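Local coordinates for protein chitinase A (Pteris ryukyuensis, PDB 4RL3) that probably hydrolyses the glycosidic bonds of chitin, the chain being the family 18 glycosidase catalytic domain of a longer protein that also carries LysM modules, at residues A[5-10]-A[76-81]; A[121-126]-A[132-137]; A[199-204]-A[234-239]. All coordinates share one frame; numbering follows the deposited sequence.

Interaction 1. Residues A[5-10]-A[76-81]; sequences REYIGA and MVSLGG. With EDO (1,2-ethanediol), chain C.
The Arg5 guanidinium and the Tyr7 ring, the two flat groups of strand 3-8 that face strand 73-81, are both met at their edges across the contact: Met76 SD lies near the plane of the guanidinium, and Ser78 OG lies in the plane of the phenol. This is the interior of the (β/α)8 barrel of family 18, and the partners sit on strands that are not neighbours, since strand 27-36 runs between them. The contact bridges over strand 27-36 inside the barrel, through side chains alone, with no hydrogen bond passing directly between the segments. Arg5 and Met76 cross at about a right angle. The bend at chi3 of Arg5 (79°) turns the guanidinium toward the thioether, where NH2 stands 3.8 Å from Met76 SD and 3.9 Å from Met76 CG. The cationic group finds its polar partners elsewhere: NE bonds to His29 ND1, while NH1 reaches both Asn181 OD1 and Ser155 OG. Tyr7 CE2 lies 3.7 Å from Ser78 OG and 3.8 Å from Ser78 CB, so both side-chain atoms of the serine border the phenol edge. With OG anti to its own backbone N (chi1 -172°), the serine hydroxyl joins Tyr7 OH at one oxygen of Asp120; two residues from strands on either side of 27-36 thus position one carboxylate belonging to the DxxDxDxE signature of the family. The ring of Phe248 meets the phenol from strand 244-248. At the strand end, Gly9 adopts a positive phi, and the turn it allows presents its successor's amide to a bound 1,2-ethanediol, probably from the crystallisation liquor. The diol also bonds to Ser249 and Asp251, and Ala10 N donates to its O1 over 3.0 Å, at an N-H...O angle of 161°.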
loop_
_atom_site.group_PDB
_atom_site.type_symbol
_atom_site.label_atom_id
_atom_site.label_comp_id
_atom_site.label_asym_id
_atom_site.label_seq_id
_atom_site.Cartn_x
_atom_site.Cartn_y
_atom_site.Cartn_z
ATOM N N ARG A 5 2.263 8.596 0.294
ATOM C CA ARG A 5 1.830 7.499 1.176
ATOM C C ARG A 5 3.005 6.815 1.862
ATOM O O ARG A 5 4.090 6.710 1.291
ATOM C CB ARG A 5 1.005 6.461 0.412
ATOM C CG ARG A 5 0.207 7.038 -0.752
ATOM C CD ARG A 5 -0.689 6.009 -1.404
ATOM N NE ARG A 5 -1.913 5.777 -0.643
ATOM C CZ ARG A 5 -2.702 4.712 -0.788
ATOM N NH1 ARG A 5 -2.385 3.747 -1.634
ATOM N NH2 ARG A 5 -3.796 4.602 -0.040
ATOM N N GLU A 6 2.767 6.377 3.097
ATOM C CA GLU A 6 3.786 5.789 3.961
ATOM C C GLU A 6 3.234 4.509 4.588
ATOM O O GLU A 6 2.318 4.567 5.419
ATOM C CB GLU A 6 4.159 6.789 5.069
ATOM C CG GLU A 6 5.287 6.352 6.003
ATOM C CD GLU A 6 6.674 6.655 5.473
ATOM O OE1 GLU A 6 6.810 7.102 4.319
ATOM O OE2 GLU A 6 7.634 6.420 6.235
ATOM N N TYR A 7 3.788 3.358 4.212
ATOM C CA TYR A 7 3.478 2.114 4.925
ATOM C C TYR A 7 4.058 2.160 6.331
ATOM O O TYR A 7 5.149 2.715 6.544
ATOM C CB TYR A 7 4.015 0.881 4.189
ATOM C CG TYR A 7 3.239 0.492 2.944
ATOM C CD1 TYR A 7 3.481 1.112 1.713
ATOM C CD2 TYR A 7 2.267 -0.498 2.990
ATOM C CE1 TYR A 7 2.783 0.753 0.582
ATOM C CE2 TYR A 7 1.566 -0.870 1.849
ATOM C CZ TYR A 7 1.822 -0.236 0.649
ATOM O OH TYR A 7 1.134 -0.575 -0.497
ATOM N N ILE A 8 3.327 1.598 7.295
ATOM C CA ILE A 8 3.773 1.594 8.682
ATOM C C ILE A 8 3.158 0.465 9.506
ATOM O O ILE A 8 1.971 0.168 9.379
ATOM C CB ILE A 8 3.459 2.958 9.345
ATOM C CG1 ILE A 8 3.969 3.022 10.796
ATOM C CG2 ILE A 8 1.967 3.280 9.295
ATOM C CD1 ILE A 8 4.031 4.423 11.339
ATOM N N GLY A 9 3.984 -0.149 10.353
ATOM C CA GLY A 9 3.501 -0.973 11.462
ATOM C C GLY A 9 3.808 -2.454 11.482
ATOM O O GLY A 9 3.525 -3.103 12.477
ATOM N N ALA A 10 4.396 -2.993 10.412
ATOM C CA ALA A 10 4.516 -4.443 10.267
ATOM C C ALA A 10 5.671 -5.055 11.041
ATOM O O ALA A 10 5.648 -6.255 11.307
ATOM C CB ALA A 10 4.625 -4.825 8.803
ATOM N N MET A 76 -5.051 4.201 5.908
ATOM C CA MET A 76 -5.617 3.025 5.238
ATOM C C MET A 76 -5.002 1.769 5.848
ATOM O O MET A 76 -4.135 1.867 6.718
ATOM C CB MET A 76 -5.366 3.126 3.724
ATOM C CG MET A 76 -6.130 4.267 3.025
ATOM S SD MET A 76 -5.321 5.860 3.223
ATOM C CE MET A 76 -6.354 6.831 2.128
ATOM N N VAL A 77 -5.465 0.592 5.429
ATOM C CA VAL A 77 -4.842 -0.652 5.866
ATOM C C VAL A 77 -4.520 -1.505 4.644
ATOM O O VAL A 77 -5.320 -1.585 3.717
ATOM C CB VAL A 77 -5.736 -1.418 6.887
ATOM C CG1 VAL A 77 -7.110 -1.722 6.318
ATOM C CG2 VAL A 77 -5.049 -2.688 7.406
ATOM N N SER A 78 -3.342 -2.120 4.662
ATOM C CA SER A 78 -2.891 -3.014 3.605
ATOM C C SER A 78 -3.154 -4.469 3.977
ATOM O O SER A 78 -2.985 -4.868 5.128
ATOM C CB SER A 78 -1.403 -2.798 3.349
ATOM O OG SER A 78 -0.989 -3.513 2.201
ATOM N N LEU A 79 -3.593 -5.238 2.981
ATOM C CA LEU A 79 -3.982 -6.635 3.143
ATOM C C LEU A 79 -2.915 -7.571 2.615
ATOM O O LEU A 79 -2.435 -7.414 1.490
ATOM C CB LEU A 79 -5.280 -6.917 2.401
ATOM C CG LEU A 79 -6.435 -5.941 2.560
ATOM C CD1 LEU A 79 -7.653 -6.496 1.842
ATOM C CD2 LEU A 79 -6.757 -5.651 4.013
ATOM N N GLY A 80 -2.567 -8.563 3.438
ATOM C CA GLY A 80 -1.711 -9.660 3.014
ATOM C C GLY A 80 -0.271 -9.513 3.427
ATOM O O GLY A 80 0.113 -9.937 4.505
ATOM N N GLY A 81 0.535 -8.933 2.555
ATOM C CA GLY A 81 1.974 -8.908 2.769
ATOM C C GLY A 81 2.609 -10.254 2.440
ATOM O O GLY A 81 1.994 -11.132 1.850
HETATM C C1 EDO C . 6.005 -2.400 6.727
HETATM O O1 EDO C . 5.451 -1.736 7.879
HETATM C C2 EDO C . 7.269 -3.190 7.077
HETATM O O2 EDO C . 8.351 -2.322 7.396
#

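Interaction 2. Residues A[121-126]-A[132-137]; sequences IDYEHF and STFVSC
Within the beta-alpha-beta unit formed by strand 118-123, helix 131-147 and strand 153-156, Phe134 is the helix residue that receives Ile121, Tyr123 and Phe126. Its ring is approached in three different ways. Phe126, from the loop after the strand, presents an edge to one face in a tilted T-shaped pair, with centroids 4.6 Å apart and planes at 62°. The leading atom, Phe126 CE1, sits 3.4 Å above the plane of the Phe134 ring and over its centre, and it comes within 3.5 Å of both Phe134 CD1 and CE1. Tyr123 instead reaches the rim: its CD2 lies in the plane of the Phe134 ring, 4.0 Å from CE1. Ile121 uses its CG2 methyl, which stands 4.1 Å from Phe134 CZ, the isoleucine and phenylalanine running alongside each other with opposite headings. The first torsion of Phe134 helps: CG is anti to the helix backbone N (chi1 174°), which carries the ring off the helix toward the strand. The joint is wholly apolar. Tyr123 sends its hydroxyl away to Asp37 OD1, and Phe91 adds a further ring, edge-to-face with both Tyr123 and Phe134. Ile121 and Tyr123 point toward the helix, while Asp122 of the strand and Glu124 two residues on, both members of the DxxDxDxE signature, point away. Apolar residues turned to the surrounding helix are typical of a (β/α)8 barrel strand; the acidic residues turned the other way belong to the signature of family 18.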
loop_
_atom_site.group_PDB
_atom_site.type_symbol
_atom_site.label_atom_id
_atom_site.label_comp_id
_atom_site.label_asym_id
_atom_site.label_seq_id
_atom_site.Cartn_x
_atom_site.Cartn_y
_atom_site.Cartn_z
ATOM N N ILE A 121 -4.382 -3.505 -1.484
ATOM C CA ILE A 121 -4.270 -4.938 -1.755
ATOM C C ILE A 121 -2.809 -5.313 -2.008
ATOM O O ILE A 121 -2.215 -4.890 -3.000
ATOM C CB ILE A 121 -5.124 -5.343 -2.977
ATOM C CG1 ILE A 121 -6.525 -4.720 -2.926
ATOM C CG2 ILE A 121 -5.197 -6.871 -3.076
ATOM C CD1 ILE A 121 -7.375 -5.041 -1.707
ATOM N N ASP A 122 -2.244 -6.134 -1.121
ATOM C CA ASP A 122 -0.810 -6.450 -1.166
ATOM C C ASP A 122 -0.566 -7.944 -0.974
ATOM O O ASP A 122 0.394 -8.341 -0.316
ATOM C CB ASP A 122 -0.051 -5.630 -0.116
ATOM C CG ASP A 122 1.464 -5.701 -0.273
ATOM O OD1 ASP A 122 1.948 -5.839 -1.427
ATOM O OD2 ASP A 122 2.166 -5.590 0.774
ATOM N N TYR A 123 -1.427 -8.769 -1.565
ATOM C CA TYR A 123 -1.123 -10.190 -1.662
ATOM C C TYR A 123 -0.072 -10.438 -2.721
ATOM O O TYR A 123 -0.039 -9.750 -3.745
ATOM C CB TYR A 123 -2.369 -10.988 -2.008
ATOM C CG TYR A 123 -3.366 -11.091 -0.883
ATOM C CD1 TYR A 123 -3.224 -12.052 0.106
ATOM C CD2 TYR A 123 -4.471 -10.248 -0.832
ATOM C CE1 TYR A 123 -4.161 -12.169 1.120
ATOM C CE2 TYR A 123 -5.402 -10.337 0.187
ATOM C CZ TYR A 123 -5.244 -11.297 1.165
ATOM O OH TYR A 123 -6.200 -11.386 2.159
ATOM N N GLU A 124 0.785 -11.432 -2.488
ATOM C CA GLU A 124 1.800 -11.779 -3.489
ATOM C C GLU A 124 1.985 -13.267 -3.754
ATOM O O GLU A 124 2.757 -13.635 -4.629
ATOM C CB GLU A 124 3.144 -11.170 -3.099
ATOM C CG GLU A 124 3.814 -11.849 -1.924
ATOM C CD GLU A 124 5.243 -11.375 -1.728
ATOM O OE1 GLU A 124 5.466 -10.628 -0.762
ATOM O OE2 GLU A 124 6.133 -11.729 -2.543
ATOM N N HIS A 125 1.303 -14.118 -2.998
ATOM C CA HIS A 125 1.431 -15.570 -3.154
ATOM C C HIS A 125 0.113 -16.138 -3.621
ATOM O O HIS A 125 -0.907 -16.006 -2.943
ATOM C CB HIS A 125 1.846 -16.219 -1.843
ATOM C CG HIS A 125 3.098 -15.647 -1.271
ATOM N ND1 HIS A 125 4.337 -15.895 -1.814
ATOM C CD2 HIS A 125 3.304 -14.820 -0.220
ATOM C CE1 HIS A 125 5.254 -15.248 -1.121
ATOM N NE2 HIS A 125 4.654 -14.592 -0.146
ATOM N N PHE A 126 0.154 -16.796 -4.771
ATOM C CA PHE A 126 -1.044 -17.265 -5.453
ATOM C C PHE A 126 -0.954 -18.727 -5.847
ATOM O O PHE A 126 -1.582 -19.157 -6.805
ATOM C CB PHE A 126 -1.279 -16.395 -6.690
ATOM C CG PHE A 126 -1.441 -14.944 -6.360
ATOM C CD1 PHE A 126 -2.581 -14.516 -5.729
ATOM C CD2 PHE A 126 -0.444 -14.026 -6.637
ATOM C CE1 PHE A 126 -2.752 -13.188 -5.398
ATOM C CE2 PHE A 126 -0.597 -12.694 -6.299
ATOM C CZ PHE A 126 -1.758 -12.272 -5.683
ATOM N N SER A 132 -8.520 -15.963 -11.655
ATOM C CA SER A 132 -9.923 -15.558 -11.731
ATOM C C SER A 132 -10.564 -15.483 -10.346
ATOM O O SER A 132 -11.328 -14.565 -10.068
ATOM C CB SER A 132 -10.724 -16.513 -12.617
ATOM O OG SER A 132 -10.374 -16.355 -13.983
ATOM N N THR A 133 -10.251 -16.450 -9.486
ATOM C CA THR A 133 -10.792 -16.473 -8.132
ATOM C C THR A 133 -10.288 -15.279 -7.333
ATOM O O THR A 133 -11.075 -14.588 -6.701
ATOM C CB THR A 133 -10.479 -17.792 -7.417
ATOM O OG1 THR A 133 -11.201 -18.852 -8.063
ATOM C CG2 THR A 133 -10.867 -17.725 -5.948
ATOM N N PHE A 134 -8.983 -15.026 -7.389
ATOM C CA PHE A 134 -8.399 -13.869 -6.714
ATOM C C PHE A 134 -9.041 -12.558 -7.175
ATOM O O PHE A 134 -9.450 -11.736 -6.360
ATOM C CB PHE A 134 -6.881 -13.819 -6.933
ATOM C CG PHE A 134 -6.219 -12.583 -6.388
ATOM C CD1 PHE A 134 -6.138 -12.371 -5.023
ATOM C CD2 PHE A 134 -5.689 -11.623 -7.242
ATOM C CE1 PHE A 134 -5.536 -11.236 -4.521
ATOM C CE2 PHE A 134 -5.061 -10.486 -6.744
ATOM C CZ PHE A 134 -5.009 -10.286 -5.380
ATOM N N VAL A 135 -9.143 -12.377 -8.483
ATOM C CA VAL A 135 -9.671 -11.140 -9.025
ATOM C C VAL A 135 -11.130 -10.934 -8.607
ATOM O O VAL A 135 -11.530 -9.833 -8.229
ATOM C CB VAL A 135 -9.508 -11.098 -10.566
ATOM C CG1 VAL A 135 -10.293 -9.951 -11.178
ATOM C CG2 VAL A 135 -8.030 -11.019 -10.950
ATOM N N SER A 136 -11.930 -11.991 -8.677
ATOM C CA SER A 136 -13.319 -11.906 -8.259
ATOM C C SER A 136 -13.444 -11.510 -6.785
ATOM O O SER A 136 -14.223 -10.634 -6.437
ATOM C CB SER A 136 -14.010 -13.248 -8.483
ATOM O OG SER A 136 -15.389 -13.155 -8.161
ATOM N N CYS A 137 -12.661 -12.156 -5.928
ATOM C CA CYS A 137 -12.707 -11.857 -4.491
ATOM C C CYS A 137 -12.370 -10.392 -4.212
ATOM O O CYS A 137 -13.101 -9.693 -3.509
ATOM C CB CYS A 137 -11.722 -12.743 -3.717
ATOM S SG CYS A 137 -12.283 -14.446 -3.497
#

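Interaction 3. Residues A[199-204]-A[234-239]; sequences LYNTAA and QQLKSS
Leu236 lies across one face of the Tyr200 ring, the two side chains meeting at a slant where helix 193-206 packs against helix 226-238 in the outer layer of the (β/α)8 barrel. Strand 215-218 follows the first helix and precedes the second, so these are successive helices of the barrel's outer ring. The phenol projects with CG anti to the backbone N: chi1 (177°) carries the ring toward the other helix, and chi2 (-85°) turns a face to the leucine. Both methyls of the isobutyl group take part, but in different places. CD1 makes a CH-pi contact: it stands 4.0 Å from the centroid of the Tyr200 ring, only 18° off the normal, and is displaced from the centre toward CG, which it approaches to 3.8 Å. CD2 hangs beyond the rim, 3.8 Å from Tyr200 CD1 and 4.2 Å from Tyr200 CE1. The pair thus works as a branched aliphatic end straddling one border of an aromatic plate, and both residues are buried. The phenol's hydroxyl end is held by a different part of the chain, being hydrogen-bonded to the carbonyl O of Val213. At the exposed margin the contact thins out: Asn201 ND2 comes no closer than 4.4 Å to Leu236 CD2, and bonds instead to the carbonyl of Val197, one turn earlier in its own helix. Pro243, from a loop, touches Tyr200 as well. Along residues 234-239 side chains add bonds to those of the backbone. Gln234 NE2 donates to Ser238 OG over 3.1 Å, almost in the amide plane, and the carbonyl O of Gln235 is gripped from opposite faces of its plane by Ser239 N and by Ser239 OG, the latter at 3.2 Å.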
loop_
_atom_site.group_PDB
_atom_site.type_symbol
_atom_site.label_atom_id
_atom_site.label_comp_id
_atom_site.label_asym_id
_atom_site.label_seq_id
_atom_site.Cartn_x
_atom_site.Cartn_y
_atom_site.Cartn_z
ATOM N N LEU A 199 11.531 2.533 -16.434
ATOM C CA LEU A 199 10.817 1.482 -15.705
ATOM C C LEU A 199 9.437 1.965 -15.269
ATOM O O LEU A 199 8.452 1.207 -15.304
ATOM C CB LEU A 199 11.618 1.040 -14.480
ATOM C CG LEU A 199 12.942 0.340 -14.782
ATOM C CD1 LEU A 199 13.814 0.296 -13.541
ATOM C CD2 LEU A 199 12.703 -1.053 -15.327
ATOM N N TYR A 200 9.370 3.232 -14.859
ATOM C CA TYR A 200 8.110 3.844 -14.493
ATOM C C TYR A 200 7.158 3.892 -15.691
ATOM O O TYR A 200 5.979 3.565 -15.568
ATOM C CB TYR A 200 8.316 5.255 -13.896
ATOM C CG TYR A 200 6.981 5.892 -13.599
ATOM C CD1 TYR A 200 6.282 6.572 -14.594
ATOM C CD2 TYR A 200 6.380 5.749 -12.355
ATOM C CE1 TYR A 200 5.035 7.108 -14.343
ATOM C CE2 TYR A 200 5.132 6.282 -12.100
ATOM C CZ TYR A 200 4.469 6.963 -13.099
ATOM O OH TYR A 200 3.209 7.474 -12.885
ATOM N N ASN A 201 7.658 4.315 -16.851
ATOM C CA ASN A 201 6.829 4.342 -18.052
ATOM C C ASN A 201 6.285 2.965 -18.414
ATOM O O ASN A 201 5.122 2.820 -18.759
ATOM C CB ASN A 201 7.603 4.961 -19.222
ATOM C CG ASN A 201 7.510 6.473 -19.233
ATOM O OD1 ASN A 201 6.670 7.041 -19.943
ATOM N ND2 ASN A 201 8.331 7.139 -18.408
ATOM N N THR A 202 7.109 1.937 -18.286
ATOM C CA THR A 202 6.666 0.596 -18.611
ATOM C C THR A 202 5.570 0.131 -17.653
ATOM O O THR A 202 4.532 -0.395 -18.082
ATOM C CB THR A 202 7.847 -0.384 -18.596
ATOM O OG1 THR A 202 8.752 -0.056 -19.671
ATOM C CG2 THR A 202 7.355 -1.818 -18.767
ATOM N N ALA A 203 5.797 0.315 -16.356
ATOM C CA ALA A 203 4.787 -0.059 -15.362
ATOM C C ALA A 203 3.507 0.742 -15.549
ATOM O O ALA A 203 2.388 0.195 -15.530
ATOM C CB ALA A 203 5.328 0.139 -13.954
ATOM N N ALA A 204 3.652 2.041 -15.773
ATOM C CA ALA A 204 2.483 2.882 -15.982
ATOM C C ALA A 204 1.656 2.409 -17.186
ATOM O O ALA A 204 0.420 2.419 -17.139
ATOM C CB ALA A 204 2.899 4.336 -16.147
ATOM N N GLN A 234 11.669 13.994 -10.050
ATOM C CA GLN A 234 11.688 15.393 -10.495
ATOM C C GLN A 234 11.430 15.494 -12.010
ATOM O O GLN A 234 10.716 16.399 -12.465
ATOM C CB GLN A 234 12.999 16.085 -10.086
ATOM C CG GLN A 234 13.094 17.564 -10.463
ATOM C CD GLN A 234 11.904 18.391 -9.999
ATOM O OE1 GLN A 234 11.655 18.522 -8.797
ATOM N NE2 GLN A 234 11.156 18.953 -10.949
ATOM N N GLN A 235 11.954 14.541 -12.776
ATOM C CA GLN A 235 11.714 14.507 -14.223
ATOM C C GLN A 235 10.251 14.217 -14.534
ATOM O O GLN A 235 9.642 14.886 -15.354
ATOM C CB GLN A 235 12.576 13.449 -14.893
ATOM C CG GLN A 235 14.065 13.721 -14.832
ATOM C CD GLN A 235 14.862 12.616 -15.491
ATOM O OE1 GLN A 235 14.437 12.042 -16.504
ATOM N NE2 GLN A 235 16.018 12.299 -14.919
ATOM N N LEU A 236 9.681 13.221 -13.859
ATOM C CA LEU A 236 8.271 12.914 -14.043
ATOM C C LEU A 236 7.383 14.095 -13.651
ATOM O O LEU A 236 6.363 14.350 -14.295
ATOM C CB LEU A 236 7.893 11.662 -13.242
ATOM C CG LEU A 236 8.573 10.373 -13.710
ATOM C CD1 LEU A 236 8.411 9.275 -12.674
ATOM C CD2 LEU A 236 8.021 9.927 -15.061
ATOM N N LYS A 237 7.766 14.814 -12.591
ATOM C CA LYS A 237 6.994 15.964 -12.125
ATOM C C LYS A 237 7.048 17.098 -13.141
ATOM O O LYS A 237 6.022 17.709 -13.461
ATOM C CB LYS A 237 7.523 16.450 -10.774
ATOM C CG LYS A 237 6.803 17.671 -10.231
ATOM C CD LYS A 237 7.562 18.259 -9.054
ATOM C CE LYS A 237 7.133 19.684 -8.763
ATOM N NZ LYS A 237 5.695 19.727 -8.406
ATOM N N SER A 238 8.249 17.360 -13.641
ATOM C CA SER A 238 8.456 18.372 -14.684
ATOM C C SER A 238 7.609 18.111 -15.931
ATOM O O SER A 238 7.146 19.063 -16.580
ATOM C CB SER A 238 9.937 18.464 -15.054
ATOM O OG SER A 238 10.654 19.159 -14.045
ATOM N N SER A 239 7.385 16.832 -16.242
ATOM C CA SER A 239 6.554 16.421 -17.385
ATOM C C SER A 239 5.043 16.505 -17.120
ATOM O O SER A 239 4.232 16.333 -18.038
ATOM C CB SER A 239 6.898 14.986 -17.789
ATOM O OG SER A 239 8.246 14.873 -18.195
#

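Overall arrangement
Read from the axis outward, the three contacts sample successive layers of one (β/α)8 barrel. Interaction 1 is central, its centre about 5 Å from that of the chain, and mixes charged, hydroxyl and sulfur groups whose polar ends are satisfied by residues outside the contact. Interaction 2 joins strand to helix and is purely apolar; it abuts interaction 1 because strands 73-81 and 118-123 are neighbours, probably bonded at Leu79 O and Asp122 N, 2.9 Å apart. Interaction 3, helix against helix, its centre about 19 Å from that of the chain, combines a buried aromatic-aliphatic pair with an exposed margin. It touches neither of the others, remaining about 12 Å from interaction 1 at the nearest atoms.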